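Local coordinates for protein putative protease (Parabacteroides distasonis ATCC 8503, PDB 3KD4) that is of unknown function but may be an exported protease, with more beta-strand than helix in its fold, at residues Val177-Arg182 with Pro201-Ser206; Ile423-Thr428 with His492-Pro497. All blocks are in the same frame, centred on the assembly; numbering follows the deposited sequence. Where two conformers were deposited one is given.

Contact 1. Residues Val177-Arg182 with Pro201-Ser206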
loop_
_atom_site.group_PDB
_atom_site.type_symbol
_atom_site.label_atom_id
_atom_site.label_comp_id
_atom_site.label_asym_id
_atom_site.label_seq_id
_atom_site.Cartn_x
_atom_site.Cartn_y
_atom_site.Cartn_z
ATOM N N VAL A 177 -18.972 -5.803 -22.089
ATOM C CA VAL A 177 -18.270 -7.015 -21.778
ATOM C C VAL A 177 -18.588 -7.365 -20.325
ATOM O O VAL A 177 -18.677 -6.473 -19.461
ATOM C CB VAL A 177 -16.751 -6.881 -22.033
ATOM C CG1 VAL A 177 -16.165 -5.716 -21.269
ATOM C CG2 VAL A 177 -16.019 -8.143 -21.683
ATOM N N HIS A 178 -18.801 -8.643 -20.072
ATOM C CA HIS A 178 -19.117 -9.074 -18.742
ATOM C C HIS A 178 -18.437 -10.371 -18.381
ATOM O O HIS A 178 -18.063 -11.149 -19.265
ATOM C CB HIS A 178 -20.640 -9.140 -18.490
ATOM C CG HIS A 178 -21.391 -10.096 -19.362
ATOM N ND1 HIS A 178 -21.964 -9.730 -20.565
ATOM C CD2 HIS A 178 -21.712 -11.402 -19.178
ATOM C CE1 HIS A 178 -22.591 -10.771 -21.087
ATOM N NE2 HIS A 178 -22.443 -11.801 -20.276
ATOM N N TRP A 179 -18.264 -10.573 -17.074
ATOM C CA TRP A 179 -17.716 -11.806 -16.558
ATOM C C TRP A 179 -18.573 -12.279 -15.372
ATOM O O TRP A 179 -19.113 -11.446 -14.639
ATOM C CB TRP A 179 -16.299 -11.562 -16.030
ATOM C CG TRP A 179 -15.277 -11.046 -16.952
ATOM C CD1 TRP A 179 -14.214 -11.745 -17.429
ATOM C CD2 TRP A 179 -15.126 -9.695 -17.451
ATOM N NE1 TRP A 179 -13.428 -10.940 -18.213
ATOM C CE2 TRP A 179 -13.947 -9.675 -18.234
ATOM C CE3 TRP A 179 -15.849 -8.518 -17.303
ATOM C CZ2 TRP A 179 -13.504 -8.529 -18.902
ATOM C CZ3 TRP A 179 -15.410 -7.368 -17.961
ATOM C CH2 TRP A 179 -14.253 -7.386 -18.757
ATOM N N THR A 180 -18.599 -13.602 -15.134
ATOM C CA THR A 180 -19.254 -14.162 -13.964
ATOM C C THR A 180 -18.290 -15.063 -13.211
ATOM O O THR A 180 -17.765 -16.030 -13.761
ATOM C CB THR A 180 -20.523 -14.903 -14.345
ATOM O OG1 THR A 180 -21.405 -13.985 -15.002
ATOM C CG2 THR A 180 -21.246 -15.456 -13.083
ATOM N N LEU A 181 -17.949 -14.688 -11.978
ATOM C CA LEU A 181 -17.052 -15.516 -11.165
ATOM C C LEU A 181 -17.905 -16.187 -10.089
ATOM O O LEU A 181 -18.885 -15.604 -9.610
ATOM C CB LEU A 181 -15.949 -14.669 -10.539
ATOM C CG LEU A 181 -14.944 -13.870 -11.385
ATOM C CD1 LEU A 181 -15.564 -12.636 -12.071
ATOM C CD2 LEU A 181 -13.764 -13.445 -10.479
ATOM N N ARG A 182 -17.585 -17.435 -9.750
ATOM C CA ARG A 182 -18.313 -18.164 -8.739
ATOM C C ARG A 182 -17.391 -18.703 -7.688
ATOM O O ARG A 182 -16.262 -19.092 -7.966
ATOM C CB ARG A 182 -19.095 -19.308 -9.358
ATOM C CG ARG A 182 -20.041 -18.801 -10.444
ATOM C CD ARG A 182 -20.903 -19.899 -11.001
ATOM N NE ARG A 182 -21.806 -19.340 -11.994
ATOM C CZ ARG A 182 -22.926 -18.680 -11.705
ATOM N NH1 ARG A 182 -23.341 -18.525 -10.451
ATOM N NH2 ARG A 182 -23.657 -18.183 -12.679
ATOM N N PRO A 201 -8.718 -12.116 -7.447
ATOM C CA PRO A 201 -9.307 -11.605 -8.701
ATOM C C PRO A 201 -9.492 -10.096 -8.704
ATOM O O PRO A 201 -9.975 -9.524 -7.725
ATOM C CB PRO A 201 -10.641 -12.367 -8.835
ATOM C CG PRO A 201 -10.699 -13.317 -7.749
ATOM C CD PRO A 201 -9.514 -13.198 -6.849
ATOM N N HIS A 202 -9.035 -9.456 -9.776
ATOM C CA HIS A 202 -9.154 -8.036 -9.954
ATOM C C HIS A 202 -9.550 -7.777 -11.402
ATOM O O HIS A 202 -8.954 -8.362 -12.326
ATOM C CB HIS A 202 -7.808 -7.324 -9.784
ATOM C CG HIS A 202 -7.471 -6.954 -8.390
ATOM N ND1 HIS A 202 -7.043 -7.884 -7.462
ATOM C CD2 HIS A 202 -7.390 -5.742 -7.782
ATOM C CE1 HIS A 202 -6.763 -7.264 -6.324
ATOM N NE2 HIS A 202 -6.971 -5.967 -6.491
ATOM N N LEU A 203 -10.482 -6.848 -11.599
ATOM C CA LEU A 203 -10.844 -6.390 -12.943
ATOM C C LEU A 203 -10.084 -5.088 -13.186
ATOM O O LEU A 203 -10.191 -4.137 -12.388
ATOM C CB LEU A 203 -12.350 -6.170 -13.035
ATOM C CG LEU A 203 -12.884 -5.599 -14.354
ATOM C CD1 LEU A 203 -12.647 -6.645 -15.482
ATOM C CD2 LEU A 203 -14.350 -5.199 -14.218
ATOM N N VAL A 204 -9.323 -5.041 -14.277
ATOM C CA VAL A 204 -8.582 -3.846 -14.685
ATOM C C VAL A 204 -8.983 -3.524 -16.109
ATOM O O VAL A 204 -9.011 -4.401 -16.974
ATOM C CB VAL A 204 -7.056 -4.056 -14.571
ATOM C CG1 VAL A 204 -6.253 -2.777 -14.996
ATOM C CG2 VAL A 204 -6.717 -4.531 -13.149
ATOM N N ALA A 205 -9.320 -2.259 -16.338
ATOM C CA ALA A 205 -9.846 -1.839 -17.629
ATOM C C ALA A 205 -9.669 -0.355 -17.814
ATOM O O ALA A 205 -9.640 0.440 -16.836
ATOM C CB ALA A 205 -11.365 -2.237 -17.795
ATOM N N SER A 206 -9.599 0.034 -19.086
ATOM C CA SER A 206 -9.338 1.412 -19.462
ATOM C C SER A 206 -9.883 1.729 -20.835
ATOM O O SER A 206 -9.783 0.903 -21.744
ATOM C CB SER A 206 -7.818 1.644 -19.471
ATOM O OG SER A 206 -7.463 2.906 -19.979
#
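Trp179 and Leu203 make a CH-pi contact where two beta-sheets pack against each other. The larger sheet contributes strand 174-184, and a three-stranded antiparallel sheet contributes strand 202-206 as its middle strand. This is sheet-on-sheet packing as in a beta-sandwich core, made by side chains alone. Leu203 CD1 sits over one face of the indole, 3.8 Å from the centroid of the Trp179 six-membered ring. It lies 16° off the ring normal. Its nearest ring atom is Trp179 CH2, 3.7 Å from Leu203 CD1. The two side chains cross at about a right angle.

Two residues further along the strand, Leu181 repeats the apolar theme with Pro201, just before the smaller sheet's strand begins. Here a single methyl does the touching. Leu181 CD2 lies 3.7 Å from Pro201 CB and 4.1 Å from Pro201 CG, so it meets the pyrrolidine ring at these two carbons.

All four residues are buried. Leu203 CG stands anti to its own backbone N (chi1 176°), and CD1 at the end of that branch reaches the indole. Trp179 is held in the larger sheet by backbone bonding to Val145 of the neighbouring strand 140-150. Cys157 and Leu159 of strand 156-160, an outer strand of the smaller sheet, also touch its side chain. Leu159 packs on Leu181 as well, which joins the two pairs into one apolar layer. The indole is sandwiched: on the face opposite Leu203, Val177 CG2 lies 3.5 Å above the Trp179 ring plane, offset toward the rim.

Contact 2. Residues Ile423-Thr428 with His492-Pro497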
loop_
_atom_site.group_PDB
_atom_site.type_symbol
_atom_site.label_atom_id
_atom_site.label_comp_id
_atom_site.label_asym_id
_atom_site.label_seq_id
_atom_site.Cartn_x
_atom_site.Cartn_y
_atom_site.Cartn_z
ATOM N N ILE A 423 17.566 -7.124 3.463
ATOM C CA ILE A 423 18.157 -6.418 4.565
ATOM C C ILE A 423 19.466 -7.074 4.983
ATOM O O ILE A 423 19.678 -8.310 4.798
ATOM C CB ILE A 423 17.163 -6.354 5.765
ATOM C CG1 ILE A 423 17.578 -5.252 6.747
ATOM C CG2 ILE A 423 17.048 -7.757 6.436
ATOM C CD1 ILE A 423 16.423 -4.477 7.347
ATOM N N ARG A 424 20.336 -6.224 5.519
ATOM C CA ARG A 424 21.579 -6.650 6.136
ATOM C C ARG A 424 21.769 -5.822 7.383
ATOM O O ARG A 424 21.796 -4.571 7.314
ATOM C CB ARG A 424 22.766 -6.421 5.212
ATOM C CG ARG A 424 22.666 -7.073 3.854
ATOM C CD ARG A 424 23.821 -6.628 2.951
ATOM N NE ARG A 424 25.044 -7.421 3.070
ATOM C CZ ARG A 424 26.018 -7.152 3.925
ATOM N NH1 ARG A 424 25.890 -6.124 4.747
ATOM N NH2 ARG A 424 27.112 -7.907 3.956
ATOM N N GLU A 425 21.900 -6.494 8.527
ATOM C CA GLU A 425 22.074 -5.776 9.791
ATOM C C GLU A 425 23.272 -6.280 10.576
ATOM O O GLU A 425 23.546 -7.481 10.606
ATOM C CB GLU A 425 20.835 -5.881 10.671
ATOM C CG GLU A 425 19.546 -5.797 9.940
ATOM C CD GLU A 425 18.356 -5.571 10.832
ATOM O OE1 GLU A 425 18.506 -5.471 12.077
ATOM O OE2 GLU A 425 17.244 -5.487 10.259
ATOM N N GLU A 426 23.975 -5.348 11.208
ATOM C CA GLU A 426 25.027 -5.683 12.146
ATOM C C GLU A 426 24.848 -4.862 13.405
ATOM O O GLU A 426 24.749 -3.628 13.330
ATOM C CB GLU A 426 26.387 -5.412 11.549
ATOM C CG GLU A 426 27.507 -5.614 12.551
ATOM C CD GLU A 426 28.842 -5.178 12.001
ATOM O OE1 GLU A 426 28.991 -3.971 11.688
ATOM O OE2 GLU A 426 29.724 -6.044 11.860
ATOM N N VAL A 427 24.793 -5.541 14.556
ATOM C CA VAL A 427 24.676 -4.854 15.832
ATOM C C VAL A 427 25.849 -5.296 16.712
ATOM O O VAL A 427 26.035 -6.500 16.940
ATOM C CB VAL A 427 23.335 -5.148 16.549
ATOM C CG1 VAL A 427 23.238 -4.321 17.862
ATOM C CG2 VAL A 427 22.154 -4.845 15.615
ATOM N N THR A 428 26.624 -4.323 17.190
ATOM C CA THR A 428 27.789 -4.580 18.025
ATOM C C THR A 428 27.543 -4.105 19.443
ATOM O O THR A 428 27.306 -2.923 19.667
ATOM C CB THR A 428 29.006 -3.879 17.472
ATOM O OG1 THR A 428 29.282 -4.416 16.180
ATOM C CG2 THR A 428 30.241 -4.087 18.387
ATOM N N HIS A 492 13.482 -15.955 13.256
ATOM C CA HIS A 492 13.364 -16.357 14.645
ATOM C C HIS A 492 14.732 -16.350 15.386
ATOM O O HIS A 492 14.817 -15.957 16.542
ATOM C CB HIS A 492 12.697 -17.731 14.692
ATOM C CG HIS A 492 12.652 -18.340 16.051
ATOM N ND1 HIS A 492 11.824 -17.861 17.048
ATOM C CD2 HIS A 492 13.294 -19.412 16.571
ATOM C CE1 HIS A 492 11.995 -18.589 18.138
ATOM N NE2 HIS A 492 12.871 -19.545 17.872
ATOM N N GLU A 493 15.797 -16.773 14.713
ATOM C CA GLU A 493 17.127 -16.745 15.345
ATOM C C GLU A 493 17.476 -15.316 15.723
ATOM O O GLU A 493 18.035 -15.066 16.803
ATOM C CB GLU A 493 18.205 -17.348 14.445
ATOM C CG GLU A 493 19.576 -17.487 15.158
ATOM C CD GLU A 493 20.020 -18.931 15.338
ATOM O OE1 GLU A 493 19.170 -19.820 15.446
ATOM O OE2 GLU A 493 21.243 -19.157 15.352
ATOM N N TRP A 494 17.090 -14.370 14.870
ATOM C CA TRP A 494 17.328 -12.961 15.143
ATOM C C TRP A 494 16.498 -12.419 16.309
ATOM O O TRP A 494 17.039 -11.728 17.172
ATOM C CB TRP A 494 17.088 -12.097 13.895
ATOM C CG TRP A 494 17.447 -10.689 14.134
ATOM C CD1 TRP A 494 16.605 -9.673 14.399
ATOM C CD2 TRP A 494 18.766 -10.140 14.162
ATOM N NE1 TRP A 494 17.310 -8.503 14.617
ATOM C CE2 TRP A 494 18.644 -8.764 14.449
ATOM C CE3 TRP A 494 20.036 -10.673 13.962
ATOM C CZ2 TRP A 494 19.753 -7.912 14.537
ATOM C CZ3 TRP A 494 21.152 -9.824 14.038
ATOM C CH2 TRP A 494 20.998 -8.459 14.315
ATOM N N THR A 495 15.202 -12.720 16.325
ATOM C CA THR A 495 14.277 -12.049 17.246
ATOM C C THR A 495 14.155 -12.751 18.602
ATOM O O THR A 495 13.789 -12.117 19.570
ATOM C CB THR A 495 12.860 -11.905 16.663
ATOM O OG1 THR A 495 12.328 -13.209 16.360
ATOM C CG2 THR A 495 12.873 -11.028 15.366
ATOM N N ASN A 496 14.424 -14.051 18.664
ATOM C CA ASN A 496 14.258 -14.823 19.930
ATOM C C ASN A 496 15.092 -14.181 21.040
ATOM O O ASN A 496 16.314 -14.128 20.934
ATOM C CB ASN A 496 14.711 -16.257 19.713
ATOM C CG ASN A 496 14.477 -17.145 20.907
ATOM O OD1 ASN A 496 13.373 -17.221 21.403
ATOM N ND2 ASN A 496 15.515 -17.899 21.325
ATOM N N PRO A 497 14.441 -13.651 22.083
ATOM C CA PRO A 497 15.140 -12.889 23.141
ATOM C C PRO A 497 16.255 -13.663 23.832
ATOM O O PRO A 497 17.262 -13.069 24.215
ATOM C CB PRO A 497 14.028 -12.580 24.163
ATOM C CG PRO A 497 12.748 -12.744 23.425
ATOM C CD PRO A 497 12.989 -13.746 22.324
#
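Glu425 and Val427 both meet Trp494, where helix 481-495 packs on one face of a mixed beta-sheet. This is alpha-on-beta packing within the DUF3858 region. Strand 423-433 presents alternate side chains to the helix, and Trp494 reaches across to them from near the helix end.

Glu425 comes first. Its chain is extended beyond CG, and OE1 lies 3.7 Å from Trp494 CZ2. The carboxylate and ring planes stand 74° apart. OE1 comes near the ring obliquely, without a hydrogen bond between the two side chains. The other carboxylate oxygen, Glu425 OE2, accepts a hydrogen bond from the backbone N of Ile401, and Trp494 NE1 donates to Asp402 OD2. The neighbouring pair Ile401 and Asp402 therefore holds both buried side chains by their polar ends. Arg470 makes a cation-pi contact with the indole.

Glu426 points away from the helix and forms a salt bridge with Lys373.

Val427 brings the chain back to the tryptophan. With chi1 at -175°, the Trp494 side chain swings away from its own backbone N and extends the indole from the helix toward the strand. Val427 CG2 meets this ring at its edge, near the ring plane, 4.0 Å from Trp494 CH2.

Overall arrangement
Contact 1 and contact 2 lie in separate parts of one chain, on opposite sides of its centre. Their centres are 44 Å apart, and their nearest atoms are about 26 Å apart, so they do not touch. Contact 1 closes before contact 2 opens along the sequence. The helices from 211 to 300 and the five-stranded antiparallel sheet that includes strand 305-312 come between them in the chain. Contact 1 joins two sheets, whereas contact 2 joins a helix to a sheet. In each, a buried tryptophan carries much of the packing. Both are structural packing, and their geometry alone assigns neither a catalytic role.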